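Local coordinates for protein phosphoribosylaminoimidazole carboxylase, ATPase subunit (Thermus thermophilus, PDB 3AW8) that probably catalyses the ATP-dependent conversion of 5-aminoimidazole ribonucleotide and bicarbonate to N5-carboxyaminoimidazole ribonucleotide in de novo purine biosynthesis, at residues A[186-197]-A[285-296]; A[102-110]-A[229-237]. All coordinates share one frame; numbering follows the deposited sequence.

Contact 1 of 2, residues A[186-197]-A[285-296]; sequences VRGRTGEVAFYP and AVLGLPLGSTAP
Leu291 points into the hairpin formed by strands 179-187 and 193-204, and its carbons touch Glu192, Val186 and Gly188 in turn. CB lies beside the Glu192 carboxylate, 3.8 Å from OE2 of Glu192. CG turns to Val186, whose CG2 meets the leucine tip to tip. The two methyls then divide: CD1 goes to Gly188, 4.0 Å from CA of Gly188, while CD2 rests on the backbone O and CG of Glu192 and on CG2 of Val186. Glu192 runs past Leu291 in the opposite direction, with CG anti to the backbone N (chi1 168°) and the chain extended, which brings OE1 to the backbone N of Leu291 at 3.2 Å. That bond is nearly straight (174° at the hydrogen), although the donor stands above the carboxylate plane. With an alanine here instead of Glu192, the N-H of Leu291 would probably lose this acceptor, and the leucine the carbons that lie along it. Farther on, Thr294 OG1 donates to Phe195 O at 2.7 Å, and CG2 of Thr294 sits over the centre of the Tyr196 ring, a CH-pi contact 3.5 Å from the centroid. At the turn, Arg189 N and Gly288 N reach Ala285 O from opposite faces of its plane. The Arg189 guanidinium lays one face over the Leu287-Gly288 peptide. Gly288, with positive phi and two bonds back into the last turn, closes helix 278-287 in a Schellman motif. The whole is a beta-hairpin of the large antiparallel sheet packed on the C-terminal end of that helix and the loop after it.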
loop_
_atom_site.group_PDB
_atom_site.type_symbol
_atom_site.label_atom_id
_atom_site.label_comp_id
_atom_site.label_asym_id
_atom_site.label_seq_id
_atom_site.Cartn_x
_atom_site.Cartn_y
_atom_site.Cartn_z
ATOM N N VAL A 186 -9.938 -11.006 13.441
ATOM C CA VAL A 186 -9.270 -9.955 14.181
ATOM C C VAL A 186 -10.124 -9.412 15.319
ATOM O O VAL A 186 -11.342 -9.280 15.202
ATOM C CB VAL A 186 -8.851 -8.811 13.225
ATOM C CG1 VAL A 186 -9.936 -8.571 12.199
ATOM C CG2 VAL A 186 -8.567 -7.541 14.011
ATOM N N ARG A 187 -9.467 -9.109 16.430
ATOM C CA ARG A 187 -10.144 -8.578 17.595
ATOM C C ARG A 187 -9.342 -7.404 18.131
ATOM O O ARG A 187 -8.179 -7.558 18.508
ATOM C CB ARG A 187 -10.274 -9.667 18.666
ATOM C CG ARG A 187 -10.997 -9.236 19.939
ATOM C CD ARG A 187 -11.261 -10.435 20.851
ATOM N NE ARG A 187 -11.880 -10.040 22.116
ATOM C CZ ARG A 187 -11.222 -9.517 23.147
ATOM N NH1 ARG A 187 -11.877 -9.184 24.246
ATOM N NH2 ARG A 187 -9.910 -9.339 23.088
ATOM N N GLY A 188 -9.971 -6.233 18.147
ATOM C CA GLY A 188 -9.318 -5.036 18.641
ATOM C C GLY A 188 -9.097 -5.036 20.144
ATOM O O GLY A 188 -9.592 -5.899 20.870
ATOM N N ARG A 189 -8.341 -4.053 20.611
ATOM C CA ARG A 189 -8.034 -3.924 22.024
ATOM C C ARG A 189 -9.317 -3.561 22.751
ATOM O O ARG A 189 -9.481 -3.831 23.943
ATOM C CB ARG A 189 -6.983 -2.830 22.220
ATOM C CG ARG A 189 -6.311 -2.839 23.572
ATOM C CD ARG A 189 -5.071 -1.961 23.564
ATOM N NE ARG A 189 -5.388 -0.554 23.345
ATOM C CZ ARG A 189 -4.487 0.377 23.033
ATOM N NH1 ARG A 189 -3.202 0.054 22.899
ATOM N NH2 ARG A 189 -4.870 1.639 22.860
ATOM N N THR A 190 -10.236 -2.960 22.008
ATOM C CA THR A 190 -11.518 -2.530 22.542
ATOM C C THR A 190 -12.492 -3.684 22.755
ATOM O O THR A 190 -13.412 -3.587 23.563
ATOM C CB THR A 190 -12.179 -1.556 21.587
ATOM O OG1 THR A 190 -12.439 -2.231 20.347
ATOM C CG2 THR A 190 -11.269 -0.357 21.339
ATOM N N GLY A 191 -12.298 -4.764 22.010
ATOM C CA GLY A 191 -13.182 -5.902 22.124
ATOM C C GLY A 191 -13.906 -6.136 20.813
ATOM O O GLY A 191 -14.471 -7.208 20.587
ATOM N N GLU A 192 -13.897 -5.129 19.943
ATOM C CA GLU A 192 -14.553 -5.254 18.643
ATOM C C GLU A 192 -13.902 -6.391 17.868
ATOM O O GLU A 192 -12.743 -6.723 18.110
ATOM C CB GLU A 192 -14.425 -3.948 17.854
ATOM C CG GLU A 192 -14.805 -4.053 16.379
ATOM C CD GLU A 192 -14.589 -2.743 15.639
ATOM O OE1 GLU A 192 -13.858 -1.879 16.173
ATOM O OE2 GLU A 192 -15.135 -2.576 14.525
ATOM N N VAL A 193 -14.643 -6.992 16.946
ATOM C CA VAL A 193 -14.103 -8.089 16.150
ATOM C C VAL A 193 -14.484 -7.935 14.684
ATOM O O VAL A 193 -15.303 -7.082 14.332
ATOM C CB VAL A 193 -14.603 -9.468 16.654
ATOM C CG1 VAL A 193 -14.240 -9.653 18.123
ATOM C CG2 VAL A 193 -16.099 -9.593 16.438
ATOM N N ALA A 194 -13.880 -8.765 13.837
ATOM C CA ALA A 194 -14.131 -8.735 12.400
ATOM C C ALA A 194 -13.630 -10.036 11.794
ATOM O O ALA A 194 -12.737 -10.667 12.353
ATOM C CB ALA A 194 -13.409 -7.555 11.776
ATOM N N PHE A 195 -14.193 -10.433 10.657
ATOM C CA PHE A 195 -13.794 -11.684 10.015
ATOM C C PHE A 195 -13.665 -11.527 8.506
ATOM O O PHE A 195 -14.469 -10.831 7.876
ATOM C CB PHE A 195 -14.826 -12.775 10.332
ATOM C CG PHE A 195 -15.101 -12.932 11.803
ATOM C CD1 PHE A 195 -14.415 -13.878 12.558
ATOM C CD2 PHE A 195 -15.988 -12.075 12.451
ATOM C CE1 PHE A 195 -14.607 -13.962 13.938
ATOM C CE2 PHE A 195 -16.181 -12.154 13.827
ATOM C CZ PHE A 195 -15.488 -13.098 14.572
ATOM N N TYR A 196 -12.652 -12.170 7.931
ATOM C CA TYR A 196 -12.417 -12.118 6.488
ATOM C C TYR A 196 -13.104 -13.306 5.855
ATOM O O TYR A 196 -13.406 -14.285 6.527
ATOM C CB TYR A 196 -10.912 -12.207 6.168
ATOM C CG TYR A 196 -10.146 -10.939 6.415
ATOM C CD1 TYR A 196 -10.046 -9.953 5.430
ATOM C CD2 TYR A 196 -9.575 -10.684 7.665
ATOM C CE1 TYR A 196 -9.399 -8.733 5.690
ATOM C CE2 TYR A 196 -8.934 -9.478 7.935
ATOM C CZ TYR A 196 -8.855 -8.507 6.950
ATOM O OH TYR A 196 -8.297 -7.294 7.256
ATOM N N PRO A 197 -13.365 -13.240 4.546
ATOM C CA PRO A 197 -14.014 -14.388 3.915
ATOM C C PRO A 197 -13.102 -15.597 4.117
ATOM O O PRO A 197 -11.898 -15.436 4.300
ATOM C CB PRO A 197 -14.083 -13.974 2.447
ATOM C CG PRO A 197 -14.211 -12.486 2.528
ATOM C CD PRO A 197 -13.222 -12.123 3.599
ATOM N N ALA A 285 -6.116 -3.035 15.409
ATOM C CA ALA A 285 -6.489 -3.809 16.581
ATOM C C ALA A 285 -5.587 -3.518 17.775
ATOM O O ALA A 285 -6.051 -3.007 18.791
ATOM C CB ALA A 285 -6.448 -5.288 16.266
ATOM N N VAL A 286 -4.299 -3.826 17.657
ATOM C CA VAL A 286 -3.377 -3.620 18.769
ATOM C C VAL A 286 -3.265 -2.168 19.200
ATOM O O VAL A 286 -2.739 -1.870 20.277
ATOM C CB VAL A 286 -1.951 -4.141 18.441
ATOM C CG1 VAL A 286 -2.023 -5.581 17.947
ATOM C CG2 VAL A 286 -1.274 -3.234 17.417
ATOM N N LEU A 287 -3.760 -1.262 18.366
ATOM C CA LEU A 287 -3.674 0.163 18.674
ATOM C C LEU A 287 -4.933 0.683 19.354
ATOM O O LEU A 287 -4.935 1.773 19.916
ATOM C CB LEU A 287 -3.393 0.955 17.387
ATOM C CG LEU A 287 -2.161 1.872 17.354
ATOM C CD1 LEU A 287 -1.058 1.329 18.235
ATOM C CD2 LEU A 287 -1.683 2.010 15.914
ATOM N N GLY A 288 -5.999 -0.110 19.315
ATOM C CA GLY A 288 -7.243 0.298 19.938
ATOM C C GLY A 288 -8.069 1.182 19.029
ATOM O O GLY A 288 -8.952 1.900 19.484
ATOM N N LEU A 289 -7.776 1.144 17.737
ATOM C CA LEU A 289 -8.518 1.941 16.776
ATOM C C LEU A 289 -9.640 1.098 16.194
ATOM O O LEU A 289 -9.605 -0.128 16.264
ATOM C CB LEU A 289 -7.599 2.400 15.647
ATOM C CG LEU A 289 -6.477 3.357 16.033
ATOM C CD1 LEU A 289 -5.440 3.409 14.922
ATOM C CD2 LEU A 289 -7.053 4.732 16.299
ATOM N N PRO A 290 -10.666 1.749 15.632
ATOM C CA PRO A 290 -11.788 1.022 15.034
ATOM C C PRO A 290 -11.252 0.112 13.926
ATOM O O PRO A 290 -10.406 0.522 13.138
ATOM C CB PRO A 290 -12.656 2.142 14.477
ATOM C CG PRO A 290 -12.402 3.270 15.443
ATOM C CD PRO A 290 -10.916 3.201 15.636
ATOM N N LEU A 291 -11.724 -1.125 13.876
ATOM C CA LEU A 291 -11.274 -2.054 12.855
ATOM C C LEU A 291 -11.848 -1.641 11.513
ATOM O O LEU A 291 -12.914 -1.038 11.449
ATOM C CB LEU A 291 -11.721 -3.470 13.202
ATOM C CG LEU A 291 -10.782 -4.293 14.087
ATOM C CD1 LEU A 291 -10.018 -3.412 15.060
ATOM C CD2 LEU A 291 -11.607 -5.340 14.819
ATOM N N GLY A 292 -11.133 -1.958 10.444
ATOM C CA GLY A 292 -11.601 -1.603 9.121
ATOM C C GLY A 292 -12.400 -2.731 8.507
ATOM O O GLY A 292 -12.297 -3.891 8.920
ATOM N N SER A 293 -13.208 -2.382 7.515
ATOM C CA SER A 293 -14.040 -3.347 6.819
ATOM C C SER A 293 -13.204 -4.469 6.209
ATOM O O SER A 293 -12.109 -4.237 5.687
ATOM C CB SER A 293 -14.838 -2.641 5.720
ATOM O OG SER A 293 -15.582 -3.576 4.957
ATOM N N THR A 294 -13.732 -5.687 6.278
ATOM C CA THR A 294 -13.049 -6.846 5.729
ATOM C C THR A 294 -13.697 -7.300 4.422
ATOM O O THR A 294 -13.339 -8.341 3.869
ATOM C CB THR A 294 -13.076 -8.014 6.717
ATOM O OG1 THR A 294 -14.415 -8.194 7.188
ATOM C CG2 THR A 294 -12.157 -7.740 7.895
ATOM N N ALA A 295 -14.644 -6.515 3.925
ATOM C CA ALA A 295 -15.329 -6.865 2.688
ATOM C C ALA A 295 -14.339 -7.075 1.536
ATOM O O ALA A 295 -13.405 -6.296 1.357
ATOM C CB ALA A 295 -16.334 -5.780 2.331
ATOM N N PRO A 296 -14.527 -8.143 0.748
ATOM C CA PRO A 296 -13.631 -8.427 -0.378
ATOM C C PRO A 296 -13.893 -7.567 -1.607
ATOM O O PRO A 296 -15.020 -7.139 -1.850
ATOM C CB PRO A 296 -13.891 -9.903 -0.660
ATOM C CG PRO A 296 -15.329 -10.046 -0.323
ATOM C CD PRO A 296 -15.460 -9.261 0.966
#

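Contact 2 of 2, residues A[102-110]-A[229-237]; sequences TFFQGLGVP and YALRAMEAL
The Phe103 ring presents its edge to Ala233 O, which lies near the ring plane 4.0 Å from CZ of Phe103. Leu237 and the methyl of Ala236 come to the same ring obliquely, with CG of Leu237 3.6 Å from CZ of Phe103. The Phe104 ring has CG2 of Val109 in plane at its edge and stacks with Phe256, while CB of Ala233 approaches obliquely, 3.7 Å from CZ of Phe104. On the Tyr229 ring, Val109 CG1 and Pro110 CD also arrive obliquely; the proline side chain crosses the tyrosine at about a right angle, with CD 3.7 Å from CZ of Tyr229. The hydroxyl of Tyr229 is hydrogen-bonded to Lys225. Leu107 lays its two methyls along the facing helix: CG stands anti to the carbonyl carbon (chi1 -73°), and the fork places CD1 on Ala233 and CD2 of Leu107 3.7 Å from CB of Ala236. The small Ala233 and Ala236 let this leucine and the two phenylalanines come close, while the axes of the segments 102-107 and 229-237 pass 10.2 Å apart, at 113° between their directions. Arg232, bent at its second and third torsions, turns NE back to Leu107 O at 3.0 Å; the angle at the hydrogen, 130°, makes this bond weak. Gly108 ends helix 97-107 in a Schellman motif. Leu107 O belongs to the C-terminal turn of that helix, whose partial negative charge would probably favour the arginine. The chemistry is thus chiefly apolar, with one weak arginine-to-carbonyl bond at the end of helix 97-107.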
loop_
_atom_site.group_PDB
_atom_site.type_symbol
_atom_site.label_atom_id
_atom_site.label_comp_id
_atom_site.label_asym_id
_atom_site.label_seq_id
_atom_site.Cartn_x
_atom_site.Cartn_y
_atom_site.Cartn_z
ATOM N N THR A 102 -5.828 -29.611 22.097
ATOM C CA THR A 102 -6.623 -29.692 23.321
ATOM C C THR A 102 -7.378 -28.395 23.541
ATOM O O THR A 102 -8.560 -28.410 23.886
ATOM C CB THR A 102 -5.758 -29.958 24.574
ATOM O OG1 THR A 102 -4.983 -28.794 24.883
ATOM C CG2 THR A 102 -4.829 -31.138 24.345
ATOM N N PHE A 103 -6.692 -27.272 23.336
ATOM C CA PHE A 103 -7.305 -25.957 23.511
ATOM C C PHE A 103 -8.570 -25.792 22.662
ATOM O O PHE A 103 -9.629 -25.421 23.176
ATOM C CB PHE A 103 -6.287 -24.859 23.181
ATOM C CG PHE A 103 -6.878 -23.475 23.114
ATOM C CD1 PHE A 103 -7.310 -22.946 21.899
ATOM C CD2 PHE A 103 -7.004 -22.701 24.260
ATOM C CE1 PHE A 103 -7.856 -21.663 21.827
ATOM C CE2 PHE A 103 -7.549 -21.418 24.197
ATOM C CZ PHE A 103 -7.975 -20.899 22.978
ATOM N N PHE A 104 -8.464 -26.067 21.365
ATOM C CA PHE A 104 -9.623 -25.944 20.488
ATOM C C PHE A 104 -10.625 -27.049 20.782
ATOM O O PHE A 104 -11.837 -26.829 20.733
ATOM C CB PHE A 104 -9.202 -25.981 19.009
ATOM C CG PHE A 104 -8.830 -24.637 18.455
ATOM C CD1 PHE A 104 -7.633 -24.026 18.813
ATOM C CD2 PHE A 104 -9.706 -23.950 17.626
ATOM C CE1 PHE A 104 -7.316 -22.751 18.358
ATOM C CE2 PHE A 104 -9.397 -22.672 17.164
ATOM C CZ PHE A 104 -8.198 -22.071 17.533
ATOM N N GLN A 105 -10.120 -28.239 21.088
ATOM C CA GLN A 105 -10.999 -29.350 21.409
ATOM C C GLN A 105 -11.826 -28.950 22.626
ATOM O O GLN A 105 -12.981 -29.345 22.760
ATOM C CB GLN A 105 -10.186 -30.608 21.719
ATOM C CG GLN A 105 -11.006 -31.718 22.360
ATOM C CD GLN A 105 -10.196 -32.975 22.590
ATOM O OE1 GLN A 105 -9.954 -33.747 21.662
ATOM N NE2 GLN A 105 -9.758 -33.183 23.829
ATOM N N GLY A 106 -11.223 -28.147 23.498
ATOM C CA GLY A 106 -11.910 -27.692 24.691
ATOM C C GLY A 106 -12.894 -26.563 24.445
ATOM O O GLY A 106 -13.743 -26.282 25.285
ATOM N N LEU A 107 -12.777 -25.901 23.301
ATOM C CA LEU A 107 -13.676 -24.803 22.962
ATOM C C LEU A 107 -14.920 -25.343 22.274
ATOM O O LEU A 107 -15.901 -24.624 22.078
ATOM C CB LEU A 107 -12.972 -23.804 22.041
ATOM C CG LEU A 107 -11.904 -22.919 22.680
ATOM C CD1 LEU A 107 -11.212 -22.107 21.601
ATOM C CD2 LEU A 107 -12.554 -22.006 23.712
ATOM N N GLY A 108 -14.870 -26.618 21.909
ATOM C CA GLY A 108 -16.005 -27.234 21.253
ATOM C C GLY A 108 -15.876 -27.231 19.746
ATOM O O GLY A 108 -16.876 -27.329 19.033
ATOM N N VAL A 109 -14.647 -27.119 19.252
ATOM C CA VAL A 109 -14.426 -27.114 17.814
ATOM C C VAL A 109 -13.792 -28.438 17.383
ATOM O O VAL A 109 -12.844 -28.927 18.003
ATOM C CB VAL A 109 -13.524 -25.913 17.368
ATOM C CG1 VAL A 109 -13.927 -24.647 18.114
ATOM C CG2 VAL A 109 -12.068 -26.223 17.605
ATOM N N PRO A 110 -14.331 -29.045 16.318
ATOM C CA PRO A 110 -13.851 -30.315 15.771
ATOM C C PRO A 110 -12.362 -30.318 15.437
ATOM O O PRO A 110 -11.827 -29.337 14.928
ATOM C CB PRO A 110 -14.713 -30.495 14.526
ATOM C CG PRO A 110 -16.001 -29.846 14.918
ATOM C CD PRO A 110 -15.530 -28.584 15.596
ATOM N N TYR A 229 -16.209 -20.456 15.528
ATOM C CA TYR A 229 -15.070 -21.103 16.159
ATOM C C TYR A 229 -14.016 -20.040 16.479
ATOM O O TYR A 229 -13.406 -20.049 17.552
ATOM C CB TYR A 229 -14.456 -22.152 15.225
ATOM C CG TYR A 229 -15.380 -23.287 14.826
ATOM C CD1 TYR A 229 -16.151 -23.956 15.775
ATOM C CD2 TYR A 229 -15.428 -23.735 13.509
ATOM C CE1 TYR A 229 -16.944 -25.049 15.425
ATOM C CE2 TYR A 229 -16.217 -24.828 13.146
ATOM C CZ TYR A 229 -16.971 -25.484 14.110
ATOM O OH TYR A 229 -17.721 -26.588 13.765
ATOM N N ALA A 230 -13.818 -19.116 15.545
ATOM C CA ALA A 230 -12.828 -18.058 15.708
ATOM C C ALA A 230 -13.140 -17.128 16.870
ATOM O O ALA A 230 -12.238 -16.711 17.598
ATOM C CB ALA A 230 -12.713 -17.260 14.426
ATOM N N LEU A 231 -14.416 -16.802 17.044
ATOM C CA LEU A 231 -14.829 -15.912 18.120
ATOM C C LEU A 231 -14.524 -16.570 19.462
ATOM O O LEU A 231 -14.041 -15.925 20.404
ATOM C CB LEU A 231 -16.328 -15.625 18.019
ATOM C CG LEU A 231 -16.771 -14.178 18.249
ATOM C CD1 LEU A 231 -18.285 -14.126 18.255
ATOM C CD2 LEU A 231 -16.213 -13.650 19.555
ATOM N N ARG A 232 -14.806 -17.864 19.544
ATOM C CA ARG A 232 -14.564 -18.594 20.772
ATOM C C ARG A 232 -13.086 -18.562 21.138
ATOM O O ARG A 232 -12.726 -18.278 22.280
ATOM C CB ARG A 232 -15.067 -20.037 20.638
ATOM C CG ARG A 232 -16.594 -20.139 20.614
ATOM C CD ARG A 232 -17.094 -21.445 21.247
ATOM N NE ARG A 232 -17.202 -22.549 20.294
ATOM C CZ ARG A 232 -18.156 -22.648 19.372
ATOM N NH1 ARG A 232 -19.094 -21.709 19.271
ATOM N NH2 ARG A 232 -18.171 -23.688 18.547
ATOM N N ALA A 233 -12.234 -18.833 20.160
ATOM C CA ALA A 233 -10.795 -18.838 20.387
ATOM C C ALA A 233 -10.265 -17.475 20.834
ATOM O O ALA A 233 -9.547 -17.377 21.836
ATOM C CB ALA A 233 -10.073 -19.293 19.125
ATOM N N MET A 234 -10.619 -16.422 20.100
ATOM C CA MET A 234 -10.150 -15.079 20.436
ATOM C C MET A 234 -10.557 -14.608 21.833
ATOM O O MET A 234 -9.735 -14.058 22.568
ATOM C CB MET A 234 -10.632 -14.064 19.392
ATOM C CG MET A 234 -10.026 -14.253 18.011
ATOM S SD MET A 234 -10.441 -12.905 16.892
ATOM C CE MET A 234 -11.905 -13.531 16.091
ATOM N N GLU A 235 -11.818 -14.822 22.201
ATOM C CA GLU A 235 -12.300 -14.402 23.514
ATOM C C GLU A 235 -11.709 -15.252 24.623
ATOM O O GLU A 235 -11.444 -14.762 25.718
ATOM C CB GLU A 235 -13.821 -14.454 23.555
ATOM C CG GLU A 235 -14.449 -13.584 22.490
ATOM C CD GLU A 235 -15.920 -13.340 22.722
ATOM O OE1 GLU A 235 -16.685 -14.328 22.786
ATOM O OE2 GLU A 235 -16.304 -12.154 22.836
ATOM N N ALA A 236 -11.494 -16.527 24.336
ATOM C CA ALA A 236 -10.908 -17.426 25.313
ATOM C C ALA A 236 -9.492 -16.977 25.656
ATOM O O ALA A 236 -9.042 -17.142 26.786
ATOM C CB ALA A 236 -10.877 -18.847 24.764
ATOM N N LEU A 237 -8.793 -16.406 24.678
ATOM C CA LEU A 237 -7.414 -15.958 24.868
ATOM C C LEU A 237 -7.267 -14.463 25.101
ATOM O O LEU A 237 -6.156 -13.984 25.326
ATOM C CB LEU A 237 -6.573 -16.320 23.643
ATOM C CG LEU A 237 -6.273 -17.773 23.282
ATOM C CD1 LEU A 237 -5.930 -17.862 21.800
ATOM C CD2 LEU A 237 -5.136 -18.293 24.141
#

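How the contacts relate
The four segments alternate along the chain, in the order 102-110, 186-197, 229-237, 285-296, so contact 1 and contact 2 interlock in sequence. Their centres lie 19 Å apart, yet they meet: CE1 of Phe195 is 3.5 Å from CE of Met234. The link is helix 220-237, which packs on one side of strands 179-187 and 193-204 and also meets helix 97-107. From these strands Val186 and Ala194 point to segment 285-296, whereas Arg187 and Phe195 point away from it and touch helix 220-237. Contact 2 lies nearer the nucleotide, with the Pro110 side chain about 12 Å from bound AMP; contact 1 is remote from the annotated sites.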